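Local coordinates for protein pectate lyase (Bacillus, PDB 3VMV) that probably cleaves polygalacturonate (pectate) as a secreted polysaccharide lyase of family 1, built on a parallel beta-helix, at residues N232-A237 / V265-G270; M179-T184 / P209-A214; D215-N220 / R238-N243; I226-I231 / F260-V265. One frame throughout, in Å; residues are numbered along the deposited sequence.

Interaction 1. Residues N232-A237 / V265-G270; sequences NSRVGA and VGWFYG. With SO4 (sulfate ion), chain C.
The carboxamide of Asn232 docks on the backbone of Phe268, taking one hydrogen bond and giving one. Asn232 OD1 accepts from Phe268 N at 2.9 Å, CG lying anti to the backbone N (chi1 -175°). Asn232 ND2 donates to Phe268 O at 2.9 Å; each donor stands above the plane of the carbonyl it meets. Asn232 ND2 also lies 3.5 Å from Tyr269 CD2, the amide standing steeply (80°) to that ring. Next to it, Ser233 N bonds to Gly266 O and extends the parallel pairing. The side chains of Arg234 and Trp267 cross at about a right angle, Arg234 CG 3.6 Å from Trp267 CD1. The Arg234 guanidinium carries Phe268 O and Gly270 C over one face, while Ser271 bonds to NE. NH1 of Arg234 donates to O1 (2.9 Å) and NH2 to O4 (2.8 Å) of a sulfate probably from the crystallisation liquor. The buried amide thus has a backbone partner at each end, and Arg234, with Arg212 close by, would probably attract anions, consistent with an acidic polysaccharide substrate.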
loop_
_atom_site.group_PDB
_atom_site.type_symbol
_atom_site.label_atom_id
_atom_site.label_comp_id
_atom_site.label_asym_id
_atom_site.label_seq_id
_atom_site.Cartn_x
_atom_site.Cartn_y
_atom_site.Cartn_z
ATOM N N ASN A 232 -9.647 -9.394 -2.682
ATOM C CA ASN A 232 -10.977 -9.291 -3.233
ATOM C C ASN A 232 -10.830 -8.707 -4.618
ATOM O O ASN A 232 -10.554 -7.535 -4.749
ATOM C CB ASN A 232 -11.822 -8.381 -2.348
ATOM C CG ASN A 232 -13.282 -8.312 -2.808
ATOM O OD1 ASN A 232 -13.686 -8.980 -3.763
ATOM N ND2 ASN A 232 -14.104 -7.519 -2.082
ATOM N N SER A 233 -11.019 -9.548 -5.642
ATOM C CA SER A 233 -10.804 -9.134 -7.013
ATOM C C SER A 233 -12.131 -8.876 -7.704
ATOM O O SER A 233 -12.958 -9.799 -7.836
ATOM C CB SER A 233 -10.014 -10.238 -7.745
ATOM O OG SER A 233 -9.642 -9.832 -9.053
ATOM N N ARG A 234 -12.315 -7.623 -8.151
ATOM C CA ARG A 234 -13.607 -7.119 -8.610
ATOM C C ARG A 234 -13.513 -6.492 -9.985
ATOM O O ARG A 234 -12.466 -5.942 -10.346
ATOM C CB ARG A 234 -14.108 -6.043 -7.608
ATOM C CG ARG A 234 -14.567 -6.671 -6.280
ATOM C CD ARG A 234 -14.479 -5.729 -5.100
ATOM N NE ARG A 234 -15.599 -4.790 -5.087
ATOM C CZ ARG A 234 -16.126 -4.311 -3.972
ATOM N NH1 ARG A 234 -17.141 -3.462 -4.062
ATOM N NH2 ARG A 234 -15.660 -4.693 -2.766
ATOM N N VAL A 235 -14.639 -6.507 -10.709
ATOM C CA VAL A 235 -14.812 -5.786 -11.998
ATOM C C VAL A 235 -13.597 -5.864 -12.899
ATOM O O VAL A 235 -13.011 -4.860 -13.325
ATOM C CB VAL A 235 -15.306 -4.299 -11.878
ATOM C CG1 VAL A 235 -16.788 -4.277 -11.526
ATOM C CG2 VAL A 235 -14.513 -3.485 -10.891
ATOM N N GLY A 236 -13.221 -7.105 -13.194
ATOM C CA GLY A 236 -12.209 -7.326 -14.218
ATOM C C GLY A 236 -10.769 -7.143 -13.765
ATOM O O GLY A 236 -9.863 -7.212 -14.602
ATOM N N ALA A 237 -10.549 -6.921 -12.473
ATOM C CA ALA A 237 -9.179 -6.974 -11.945
ATOM C C ALA A 237 -8.531 -8.302 -12.307
ATOM O O ALA A 237 -9.207 -9.290 -12.470
ATOM C CB ALA A 237 -9.179 -6.837 -10.433
ATOM N N VAL A 265 -8.725 -15.426 -1.422
ATOM C CA VAL A 265 -8.984 -14.724 -2.670
ATOM C C VAL A 265 -10.384 -15.056 -3.149
ATOM O O VAL A 265 -10.890 -16.143 -2.869
ATOM C CB VAL A 265 -7.887 -15.085 -3.735
ATOM C CG1 VAL A 265 -7.910 -16.543 -4.086
ATOM C CG2 VAL A 265 -7.996 -14.185 -4.990
ATOM N N GLY A 266 -11.020 -14.104 -3.832
ATOM C CA GLY A 266 -12.324 -14.336 -4.434
ATOM C C GLY A 266 -12.974 -13.012 -4.735
ATOM O O GLY A 266 -12.278 -11.983 -4.828
ATOM N N TRP A 267 -14.302 -13.047 -4.884
ATOM C CA TRP A 267 -15.067 -11.850 -5.205
ATOM C C TRP A 267 -16.085 -11.711 -4.087
ATOM O O TRP A 267 -16.893 -12.624 -3.897
ATOM C CB TRP A 267 -15.779 -12.048 -6.555
ATOM C CG TRP A 267 -16.761 -10.928 -6.855
ATOM C CD1 TRP A 267 -16.639 -9.619 -6.455
ATOM C CD2 TRP A 267 -17.977 -11.006 -7.614
ATOM N NE1 TRP A 267 -17.708 -8.894 -6.905
ATOM C CE2 TRP A 267 -18.537 -9.712 -7.628
ATOM C CE3 TRP A 267 -18.648 -12.036 -8.272
ATOM C CZ2 TRP A 267 -19.744 -9.431 -8.263
ATOM C CZ3 TRP A 267 -19.839 -11.756 -8.910
ATOM C CH2 TRP A 267 -20.369 -10.455 -8.906
ATOM N N PHE A 268 -16.019 -10.583 -3.371
ATOM C CA PHE A 268 -16.822 -10.373 -2.162
ATOM C C PHE A 268 -17.453 -8.984 -2.126
ATOM O O PHE A 268 -16.916 -8.021 -2.686
ATOM C CB PHE A 268 -15.927 -10.514 -0.925
ATOM C CG PHE A 268 -15.061 -11.743 -0.942
ATOM C CD1 PHE A 268 -15.632 -13.008 -0.814
ATOM C CD2 PHE A 268 -13.697 -11.636 -1.095
ATOM C CE1 PHE A 268 -14.806 -14.142 -0.808
ATOM C CE2 PHE A 268 -12.880 -12.777 -1.092
ATOM C CZ PHE A 268 -13.438 -14.009 -0.962
ATOM N N TYR A 269 -18.607 -8.917 -1.457
ATOM C CA TYR A 269 -19.196 -7.661 -0.917
ATOM C C TYR A 269 -19.935 -6.788 -1.925
ATOM O O TYR A 269 -20.967 -6.213 -1.596
ATOM C CB TYR A 269 -18.161 -6.745 -0.232
ATOM C CG TYR A 269 -17.288 -7.413 0.820
ATOM C CD1 TYR A 269 -17.812 -8.290 1.754
ATOM C CD2 TYR A 269 -15.940 -7.129 0.863
ATOM C CE1 TYR A 269 -16.988 -8.886 2.716
ATOM C CE2 TYR A 269 -15.100 -7.722 1.800
ATOM C CZ TYR A 269 -15.630 -8.588 2.727
ATOM O OH TYR A 269 -14.798 -9.149 3.686
ATOM N N GLY A 270 -19.405 -6.636 -3.126
ATOM C CA GLY A 270 -20.015 -5.704 -4.055
ATOM C C GLY A 270 -19.297 -5.555 -5.380
ATOM O O GLY A 270 -18.417 -6.353 -5.702
HETATM S S SO4 C . -17.107 -2.330 -0.270
HETATM O O1 SO4 C . -17.585 -2.011 -1.637
HETATM O O2 SO4 C . -16.142 -1.307 0.143
HETATM O O3 SO4 C . -18.250 -2.368 0.644
HETATM O O4 SO4 C . -16.416 -3.632 -0.253
#

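Interaction 2. Residues M179-T184 / P209-A214; sequences MLVGHT and PLIRYA
Val181 N donates to Leu210 O at 2.7 Å, the shortest polar bond between 179-184 and 209-214. Leu210 N bonds to Met179 O, and Arg212 N to Val181 O (2.8 Å), so the two strands run parallel, their directions only 5° apart. Beyond the last backbone bond, the side chain of Arg212 takes up the next carbonyl. Extended from CG to NE, it reaches along residues 182-184, and Arg212 NH1 donates to Gly182 O at 2.9 Å, close to the guanidinium plane. Thr184 N lies over one face of that guanidinium, and Thr184 O is 3.3 Å from Arg212 CD; Asp185 completes the grip with a salt bridge to NE. An alanine in place of Arg212 would probably leave Gly182 O without this donor and Asp185 without this charge partner. Leu180 and Leu210 lie side by side, pointing the same way, with CD1 of Leu180 3.5 Å from CD1 of Leu210. On the other face Val181, its CG1 anti to the backbone N (chi1 178°), puts that methyl 3.7 Å from Ala214 CB. In the beta-helix these strands are successive rungs: Leu180 pairs with Met158 of strand 156-158, Ile211 with Asn232 of strand 231-234, and Val181 and Ile211 pack on Ile194 and Val216 of strands 192-197 and 215-219.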
loop_
_atom_site.group_PDB
_atom_site.type_symbol
_atom_site.label_atom_id
_atom_site.label_comp_id
_atom_site.label_asym_id
_atom_site.label_seq_id
_atom_site.Cartn_x
_atom_site.Cartn_y
_atom_site.Cartn_z
ATOM N N MET A 179 -6.468 -2.169 2.541
ATOM C CA MET A 179 -5.918 -1.591 1.316
ATOM C C MET A 179 -6.939 -1.569 0.216
ATOM O O MET A 179 -7.617 -2.577 -0.052
ATOM C CB MET A 179 -4.764 -2.450 0.810
ATOM C CG MET A 179 -3.594 -2.484 1.743
ATOM S SD MET A 179 -2.172 -3.391 1.075
ATOM C CE MET A 179 -2.865 -5.010 0.732
ATOM N N LEU A 180 -7.062 -0.428 -0.464
ATOM C CA LEU A 180 -7.952 -0.304 -1.619
ATOM C C LEU A 180 -7.114 -0.096 -2.887
ATOM O O LEU A 180 -6.059 0.596 -2.848
ATOM C CB LEU A 180 -8.845 0.937 -1.379
ATOM C CG LEU A 180 -10.183 1.321 -1.948
ATOM C CD1 LEU A 180 -11.219 0.268 -1.567
ATOM C CD2 LEU A 180 -10.569 2.703 -1.413
ATOM N N VAL A 181 -7.560 -0.681 -4.000
ATOM C CA VAL A 181 -6.999 -0.349 -5.294
ATOM C C VAL A 181 -8.185 -0.051 -6.166
ATOM O O VAL A 181 -8.787 -0.967 -6.745
ATOM C CB VAL A 181 -6.147 -1.512 -5.862
ATOM C CG1 VAL A 181 -5.609 -1.164 -7.260
ATOM C CG2 VAL A 181 -5.004 -1.852 -4.915
ATOM N N GLY A 182 -8.518 1.228 -6.311
ATOM C CA GLY A 182 -9.735 1.665 -6.987
ATOM C C GLY A 182 -10.860 1.834 -5.970
ATOM O O GLY A 182 -11.251 0.872 -5.331
ATOM N N HIS A 183 -11.371 3.063 -5.843
ATOM C CA HIS A 183 -12.316 3.411 -4.769
ATOM C C HIS A 183 -13.781 3.363 -5.198
ATOM O O HIS A 183 -14.674 3.469 -4.360
ATOM C CB HIS A 183 -11.990 4.827 -4.217
ATOM C CG HIS A 183 -12.431 5.948 -5.114
ATOM N ND1 HIS A 183 -11.892 6.177 -6.363
ATOM C CD2 HIS A 183 -13.431 6.856 -4.975
ATOM C CE1 HIS A 183 -12.517 7.187 -6.945
ATOM N NE2 HIS A 183 -13.462 7.614 -6.125
ATOM N N THR A 184 -14.018 3.232 -6.499
ATOM C CA THR A 184 -15.371 3.243 -7.041
ATOM C C THR A 184 -15.417 2.426 -8.329
ATOM O O THR A 184 -14.386 2.196 -8.958
ATOM C CB THR A 184 -15.853 4.676 -7.311
ATOM O OG1 THR A 184 -17.282 4.664 -7.450
ATOM C CG2 THR A 184 -15.216 5.254 -8.580
ATOM N N PRO A 209 -5.671 -6.917 -0.947
ATOM C CA PRO A 209 -6.392 -5.640 -1.059
ATOM C C PRO A 209 -7.820 -5.866 -1.602
ATOM O O PRO A 209 -8.156 -6.961 -2.107
ATOM C CB PRO A 209 -5.579 -4.875 -2.119
ATOM C CG PRO A 209 -4.614 -5.934 -2.763
ATOM C CD PRO A 209 -5.021 -7.266 -2.213
ATOM N N LEU A 210 -8.630 -4.808 -1.549
ATOM C CA LEU A 210 -9.835 -4.681 -2.364
ATOM C C LEU A 210 -9.354 -4.154 -3.716
ATOM O O LEU A 210 -8.786 -3.061 -3.775
ATOM C CB LEU A 210 -10.832 -3.705 -1.717
ATOM C CG LEU A 210 -12.222 -3.597 -2.335
ATOM C CD1 LEU A 210 -13.085 -2.721 -1.422
ATOM C CD2 LEU A 210 -12.212 -3.019 -3.782
ATOM N N ILE A 211 -9.487 -4.972 -4.771
ATOM C CA ILE A 211 -8.956 -4.571 -6.074
ATOM C C ILE A 211 -10.092 -4.416 -7.051
ATOM O O ILE A 211 -10.784 -5.384 -7.348
ATOM C CB ILE A 211 -7.936 -5.613 -6.649
ATOM C CG1 ILE A 211 -6.845 -5.940 -5.634
ATOM C CG2 ILE A 211 -7.289 -5.077 -7.954
ATOM C CD1 ILE A 211 -6.036 -7.169 -6.039
ATOM N N ARG A 212 -10.248 -3.209 -7.606
ATOM C CA ARG A 212 -11.149 -2.969 -8.729
ATOM C C ARG A 212 -10.347 -2.733 -9.999
ATOM O O ARG A 212 -9.467 -1.875 -9.996
ATOM C CB ARG A 212 -12.063 -1.755 -8.510
ATOM C CG ARG A 212 -13.103 -1.940 -7.419
ATOM C CD ARG A 212 -13.799 -0.589 -7.225
ATOM N NE ARG A 212 -15.001 -0.640 -6.380
ATOM C CZ ARG A 212 -15.002 -0.300 -5.086
ATOM N NH1 ARG A 212 -13.877 0.070 -4.468
ATOM N NH2 ARG A 212 -16.145 -0.350 -4.413
ATOM N N TYR A 213 -10.665 -3.479 -11.068
ATOM C CA TYR A 213 -10.126 -3.254 -12.447
ATOM C C TYR A 213 -8.653 -3.536 -12.681
ATOM O O TYR A 213 -8.274 -4.001 -13.780
ATOM C CB TYR A 213 -10.367 -1.799 -12.981
ATOM C CG TYR A 213 -11.802 -1.338 -12.904
ATOM C CD1 TYR A 213 -12.756 -1.810 -13.817
ATOM C CD2 TYR A 213 -12.206 -0.478 -11.898
ATOM C CE1 TYR A 213 -14.104 -1.416 -13.730
ATOM C CE2 TYR A 213 -13.537 -0.081 -11.809
ATOM C CZ TYR A 213 -14.466 -0.556 -12.728
ATOM O OH TYR A 213 -15.779 -0.182 -12.634
ATOM N N ALA A 214 -7.826 -3.227 -11.680
ATOM C CA ALA A 214 -6.360 -3.207 -11.879
ATOM C C ALA A 214 -5.716 -4.580 -12.094
ATOM O O ALA A 214 -6.233 -5.588 -11.619
ATOM C CB ALA A 214 -5.713 -2.563 -10.697
#

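Interaction 3. Residues D215-N220 / R238-N243; sequences DVHMFN and RVFVEN
Arg238 grips the carboxylate of Asp215 side-on with two nitrogens, NE to OD1 at 2.8 Å and NH1 to OD2 at 2.9 Å, both bonds nearly straight. The oxygens lie in the guanidinium plane, yet the nitrogens come from above the carboxylate plane. A leucine in place of Arg238 would probably leave Asp215 without this counter-charge at the start of the strand. Further along the same face His217, its CG anti to the backbone N (chi1 -177°), donates from NE2 to Glu242 OE1 at 2.7 Å, the oxygen lying in the ring plane; Tyr302 bonds to ND1 of this histidine. The rings of His217 and Phe240 are nearly parallel (8°) but slid apart, centroids 5.2 Å, touching where His217 CD2 meets Phe240 CD2 at 3.4 Å. Between the side chains runs a parallel ladder: Val216 N to Arg238 O, Phe240 N to Val216 O, Met218 N to Phe240 O and Glu242 N to Met218 O. On the other face CG2 of Val239 meets Val216 CG1 at 4.1 Å and Met218 CG at 3.9 Å, next to Ile231. One face is therefore charged and aromatic, the other aliphatic and turned to the beta-helix interior, and Glu242 OE1, in a buried side chain, is held by His217 and, weakly, by Tyr304.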
loop_
_atom_site.group_PDB
_atom_site.type_symbol
_atom_site.label_atom_id
_atom_site.label_comp_id
_atom_site.label_asym_id
_atom_site.label_seq_id
_atom_site.Cartn_x
_atom_site.Cartn_y
_atom_site.Cartn_z
ATOM N N ASP A 215 -4.594 -4.568 -12.827
ATOM C CA ASP A 215 -3.650 -5.695 -12.823
ATOM C C ASP A 215 -2.670 -5.531 -11.657
ATOM O O ASP A 215 -2.023 -4.460 -11.466
ATOM C CB ASP A 215 -2.880 -5.725 -14.141
ATOM C CG ASP A 215 -3.771 -6.115 -15.340
ATOM O OD1 ASP A 215 -4.824 -6.723 -15.121
ATOM O OD2 ASP A 215 -3.410 -5.763 -16.492
ATOM N N VAL A 216 -2.558 -6.616 -10.881
ATOM C CA VAL A 216 -1.812 -6.632 -9.631
ATOM C C VAL A 216 -1.033 -7.941 -9.508
ATOM O O VAL A 216 -1.550 -8.998 -9.872
ATOM C CB VAL A 216 -2.794 -6.506 -8.461
ATOM C CG1 VAL A 216 -2.088 -6.625 -7.143
ATOM C CG2 VAL A 216 -3.564 -5.193 -8.567
ATOM N N HIS A 217 0.205 -7.875 -9.027
ATOM C CA HIS A 217 0.995 -9.066 -8.701
ATOM C C HIS A 217 1.237 -9.067 -7.201
ATOM O O HIS A 217 1.745 -8.082 -6.677
ATOM C CB HIS A 217 2.298 -8.978 -9.475
ATOM C CG HIS A 217 3.232 -10.150 -9.337
ATOM N ND1 HIS A 217 4.582 -9.996 -9.571
ATOM C CD2 HIS A 217 3.038 -11.455 -9.043
ATOM C CE1 HIS A 217 5.179 -11.176 -9.450
ATOM N NE2 HIS A 217 4.273 -12.075 -9.113
ATOM N N MET A 218 0.861 -10.148 -6.527
ATOM C CA MET A 218 1.185 -10.332 -5.117
ATOM C C MET A 218 2.043 -11.575 -4.975
ATOM O O MET A 218 1.562 -12.686 -5.282
ATOM C CB MET A 218 -0.080 -10.504 -4.299
ATOM C CG MET A 218 -1.075 -9.385 -4.536
ATOM S SD MET A 218 -2.423 -9.389 -3.317
ATOM C CE MET A 218 -1.641 -8.698 -1.863
ATOM N N PHE A 219 3.300 -11.370 -4.576
ATOM C CA PHE A 219 4.162 -12.530 -4.336
ATOM C C PHE A 219 4.913 -12.470 -3.029
ATOM O O PHE A 219 5.321 -11.397 -2.567
ATOM C CB PHE A 219 5.121 -12.801 -5.531
ATOM C CG PHE A 219 6.194 -11.734 -5.764
ATOM C CD1 PHE A 219 7.490 -11.926 -5.279
ATOM C CD2 PHE A 219 5.923 -10.593 -6.506
ATOM C CE1 PHE A 219 8.510 -11.017 -5.521
ATOM C CE2 PHE A 219 6.938 -9.639 -6.740
ATOM C CZ PHE A 219 8.240 -9.854 -6.253
ATOM N N ASN A 220 5.104 -13.645 -2.413
ATOM C CA ASN A 220 5.981 -13.745 -1.248
ATOM C C ASN A 220 5.509 -12.892 -0.088
ATOM O O ASN A 220 6.341 -12.476 0.711
ATOM C CB ASN A 220 7.445 -13.392 -1.593
ATOM C CG ASN A 220 8.145 -14.487 -2.419
ATOM O OD1 ASN A 220 7.642 -15.652 -2.601
ATOM N ND2 ASN A 220 9.284 -14.137 -2.930
ATOM N N ARG A 238 -7.207 -8.302 -12.473
ATOM C CA ARG A 238 -6.464 -9.565 -12.642
ATOM C C ARG A 238 -5.349 -9.591 -11.633
ATOM O O ARG A 238 -4.489 -8.683 -11.656
ATOM C CB ARG A 238 -5.850 -9.646 -14.040
ATOM C CG ARG A 238 -6.948 -9.694 -15.110
ATOM C CD ARG A 238 -6.378 -9.935 -16.497
ATOM N NE ARG A 238 -5.408 -8.903 -16.853
ATOM C CZ ARG A 238 -4.806 -8.890 -18.038
ATOM N NH1 ARG A 238 -3.928 -7.972 -18.337
ATOM N NH2 ARG A 238 -5.064 -9.860 -18.910
ATOM N N VAL A 239 -5.370 -10.577 -10.729
ATOM C CA VAL A 239 -4.324 -10.626 -9.697
ATOM C C VAL A 239 -3.559 -11.936 -9.767
ATOM O O VAL A 239 -4.176 -13.015 -9.721
ATOM C CB VAL A 239 -4.886 -10.347 -8.264
ATOM C CG1 VAL A 239 -5.923 -11.317 -7.862
ATOM C CG2 VAL A 239 -3.749 -10.351 -7.231
ATOM N N PHE A 240 -2.244 -11.847 -9.992
ATOM C CA PHE A 240 -1.385 -13.038 -9.944
ATOM C C PHE A 240 -0.937 -13.238 -8.504
ATOM O O PHE A 240 -0.203 -12.385 -7.969
ATOM C CB PHE A 240 -0.209 -12.868 -10.927
ATOM C CG PHE A 240 0.747 -14.058 -10.968
ATOM C CD1 PHE A 240 0.262 -15.347 -10.823
ATOM C CD2 PHE A 240 2.097 -13.865 -11.247
ATOM C CE1 PHE A 240 1.121 -16.439 -10.917
ATOM C CE2 PHE A 240 2.965 -14.953 -11.319
ATOM C CZ PHE A 240 2.483 -16.234 -11.160
ATOM N N VAL A 241 -1.413 -14.309 -7.874
ATOM C CA VAL A 241 -1.167 -14.605 -6.446
ATOM C C VAL A 241 -0.173 -15.729 -6.427
ATOM O O VAL A 241 -0.526 -16.866 -6.683
ATOM C CB VAL A 241 -2.456 -14.987 -5.769
ATOM C CG1 VAL A 241 -2.272 -15.206 -4.263
ATOM C CG2 VAL A 241 -3.532 -13.916 -6.071
ATOM N N GLU A 242 1.082 -15.372 -6.137
ATOM C CA GLU A 242 2.212 -16.303 -6.360
ATOM C C GLU A 242 3.073 -16.481 -5.126
ATOM O O GLU A 242 3.640 -15.524 -4.566
ATOM C CB GLU A 242 3.063 -15.694 -7.500
ATOM C CG GLU A 242 4.252 -16.554 -7.905
ATOM C CD GLU A 242 5.159 -15.851 -8.922
ATOM O OE1 GLU A 242 5.200 -14.601 -8.890
ATOM O OE2 GLU A 242 5.861 -16.585 -9.668
ATOM N N ASN A 243 3.203 -17.732 -4.707
ATOM C CA ASN A 243 4.149 -18.076 -3.636
ATOM C C ASN A 243 3.974 -17.236 -2.378
ATOM O O ASN A 243 4.936 -16.724 -1.796
ATOM C CB ASN A 243 5.610 -18.017 -4.136
ATOM C CG ASN A 243 5.916 -19.063 -5.192
ATOM O OD1 ASN A 243 5.012 -19.641 -5.856
ATOM N ND2 ASN A 243 7.214 -19.308 -5.385
#

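Interaction 4. Residues I226-I231 / F260-V265; sequences INDTAI and FIKGPV
Ile231 and Val265 make one close-packed end of the contact, CG2 of Ile231 3.8 Å from CG2 of Val265. Pro264 O lies against the isoleucine, 3.2 Å from Ile231 CB, and accepts Ile231 N at 2.9 Å from above the carbonyl plane. One residue back Ala230 N donates to Gly263 O (3.1 Å), while Ala230 CB abuts Pro264 O. At Gly263 a side chain would collide with the ring of Pro264. The tight packing runs on to buried Thr229, whose CG2 presses on Lys262 CG at 3.5 Å. Looser is the partly exposed side, where the lysine, extended beyond CG, reaches Asp228. There Lys262 NZ forms a salt bridge, using the syn lone pair of Asp228 OD1 at 2.9 Å, with a weak second bond to OD2. Tyr269 also bonds, through its hydroxyl, to Asp228 OD2 and Thr229 OG1, so both residues have a second tie. Residues 228-231 and 262-265 run in nearly the same direction (17° apart) into strands 231-234 and 265-266, whose first residues, Ile231 and Val265, form a parallel bridge. Such stacking of loops and strand starts from one coil to the next is typical of the parallel beta-helix of pectate lyases.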
loop_
_atom_site.group_PDB
_atom_site.type_symbol
_atom_site.label_atom_id
_atom_site.label_comp_id
_atom_site.label_asym_id
_atom_site.label_seq_id
_atom_site.Cartn_x
_atom_site.Cartn_y
_atom_site.Cartn_z
ATOM N N ILE A 226 -6.547 -13.245 9.272
ATOM C CA ILE A 226 -7.399 -12.292 8.560
ATOM C C ILE A 226 -8.829 -12.752 8.782
ATOM O O ILE A 226 -9.215 -13.865 8.390
ATOM C CB ILE A 226 -6.978 -12.174 7.096
ATOM C CG1 ILE A 226 -5.558 -11.546 7.039
ATOM C CG2 ILE A 226 -7.995 -11.266 6.307
ATOM C CD1 ILE A 226 -4.914 -11.482 5.654
ATOM N N ASN A 227 -9.622 -11.880 9.419
ATOM C CA ASN A 227 -10.895 -12.307 9.979
ATOM C C ASN A 227 -11.979 -12.595 8.959
ATOM O O ASN A 227 -12.687 -13.597 9.081
ATOM C CB ASN A 227 -11.367 -11.230 10.989
ATOM C CG ASN A 227 -12.621 -11.639 11.691
ATOM O OD1 ASN A 227 -12.642 -12.648 12.382
ATOM N ND2 ASN A 227 -13.683 -10.877 11.505
ATOM N N ASP A 228 -12.139 -11.699 7.985
ATOM C CA ASP A 228 -13.238 -11.873 7.043
ATOM C C ASP A 228 -12.759 -12.386 5.678
ATOM O O ASP A 228 -13.042 -13.537 5.315
ATOM C CB ASP A 228 -14.084 -10.602 6.950
ATOM C CG ASP A 228 -15.529 -10.909 6.568
ATOM O OD1 ASP A 228 -16.204 -11.687 7.277
ATOM O OD2 ASP A 228 -15.992 -10.366 5.558
ATOM N N THR A 229 -12.081 -11.545 4.907
ATOM C CA THR A 229 -11.521 -11.964 3.613
ATOM C C THR A 229 -10.200 -11.241 3.358
ATOM O O THR A 229 -9.919 -10.180 3.929
ATOM C CB THR A 229 -12.450 -11.619 2.439
ATOM O OG1 THR A 229 -12.690 -10.222 2.412
ATOM C CG2 THR A 229 -13.832 -12.341 2.593
ATOM N N ALA A 230 -9.403 -11.786 2.433
ATOM C CA ALA A 230 -8.163 -11.112 2.071
ATOM C C ALA A 230 -8.222 -10.480 0.697
ATOM O O ALA A 230 -8.734 -9.367 0.548
ATOM C CB ALA A 230 -6.964 -12.110 2.173
ATOM N N ILE A 231 -7.755 -11.168 -0.328
ATOM C CA ILE A 231 -7.734 -10.563 -1.691
ATOM C C ILE A 231 -9.122 -10.584 -2.338
ATOM O O ILE A 231 -9.724 -11.653 -2.487
ATOM C CB ILE A 231 -6.778 -11.362 -2.570
ATOM C CG1 ILE A 231 -5.384 -11.421 -1.952
ATOM C CG2 ILE A 231 -6.711 -10.739 -3.993
ATOM C CD1 ILE A 231 -4.487 -12.464 -2.609
ATOM N N PHE A 260 -19.655 -16.117 -2.550
ATOM C CA PHE A 260 -18.323 -16.700 -2.635
ATOM C C PHE A 260 -17.829 -17.101 -1.233
ATOM O O PHE A 260 -18.040 -16.374 -0.246
ATOM C CB PHE A 260 -17.365 -15.680 -3.279
ATOM C CG PHE A 260 -16.199 -16.292 -4.015
ATOM C CD1 PHE A 260 -16.180 -16.312 -5.404
ATOM C CD2 PHE A 260 -15.097 -16.792 -3.325
ATOM C CE1 PHE A 260 -15.117 -16.870 -6.098
ATOM C CE2 PHE A 260 -14.028 -17.375 -4.020
ATOM C CZ PHE A 260 -14.051 -17.422 -5.418
ATOM N N ILE A 261 -17.162 -18.237 -1.127
ATOM C CA ILE A 261 -16.589 -18.638 0.157
ATOM C C ILE A 261 -15.539 -17.640 0.636
ATOM O O ILE A 261 -14.575 -17.395 -0.062
ATOM C CB ILE A 261 -15.942 -20.048 0.037
ATOM C CG1 ILE A 261 -17.036 -21.084 -0.225
ATOM C CG2 ILE A 261 -15.117 -20.381 1.287
ATOM C CD1 ILE A 261 -16.490 -22.457 -0.541
ATOM N N LYS A 262 -15.729 -17.097 1.842
ATOM C CA LYS A 262 -14.813 -16.073 2.360
ATOM C C LYS A 262 -13.460 -16.670 2.720
ATOM O O LYS A 262 -13.380 -17.590 3.517
ATOM C CB LYS A 262 -15.428 -15.387 3.572
ATOM C CG LYS A 262 -16.534 -14.413 3.195
ATOM C CD LYS A 262 -17.221 -13.904 4.445
ATOM C CE LYS A 262 -18.007 -12.644 4.207
ATOM N NZ LYS A 262 -18.481 -12.229 5.579
ATOM N N GLY A 263 -12.408 -16.161 2.095
ATOM C CA GLY A 263 -11.118 -16.833 2.167
ATOM C C GLY A 263 -10.023 -15.935 1.637
ATOM O O GLY A 263 -10.108 -14.712 1.678
ATOM N N PRO A 264 -8.956 -16.542 1.111
ATOM C CA PRO A 264 -7.748 -15.790 0.768
ATOM C C PRO A 264 -7.868 -14.972 -0.526
ATOM O O PRO A 264 -7.155 -13.979 -0.689
ATOM C CB PRO A 264 -6.679 -16.893 0.639
ATOM C CG PRO A 264 -7.475 -18.123 0.232
ATOM C CD PRO A 264 -8.806 -17.995 0.929
ATOM N N VAL A 265 -8.725 -15.426 -1.422
ATOM C CA VAL A 265 -8.984 -14.724 -2.670
ATOM C C VAL A 265 -10.384 -15.056 -3.149
ATOM O O VAL A 265 -10.890 -16.143 -2.869
ATOM C CB VAL A 265 -7.887 -15.085 -3.735
ATOM C CG1 VAL A 265 -7.910 -16.543 -4.086
ATOM C CG2 VAL A 265 -7.996 -14.185 -4.990
#

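Interactions 2 and 1 belong to one run of parallel strands: strand 210-212 passes its partner role to 231-234 through probable hydrogen bonds of 2.8 Å, Asn232 O to Ile211 N and Arg234 N to Ile211 O. Arg234 binds the sulfate, a probable crystallisation ion, and Arg212 NH2 makes only a long, weak ion pair with it. Interaction 4 leads into the strands of interaction 1, sharing Val265, and Tyr269 of interaction 1 reaches its Asp228-Thr229 part. Interaction 3, about 14 Å from interactions 1 and 2 between centres, is a neighbouring strand pair of the beta-helix. Its aliphatic face meets the others inside, Val216 CG2 3.8 Å from Ile211 CG2 and Val239 CG1 4.0 Å from Ile231 CG2.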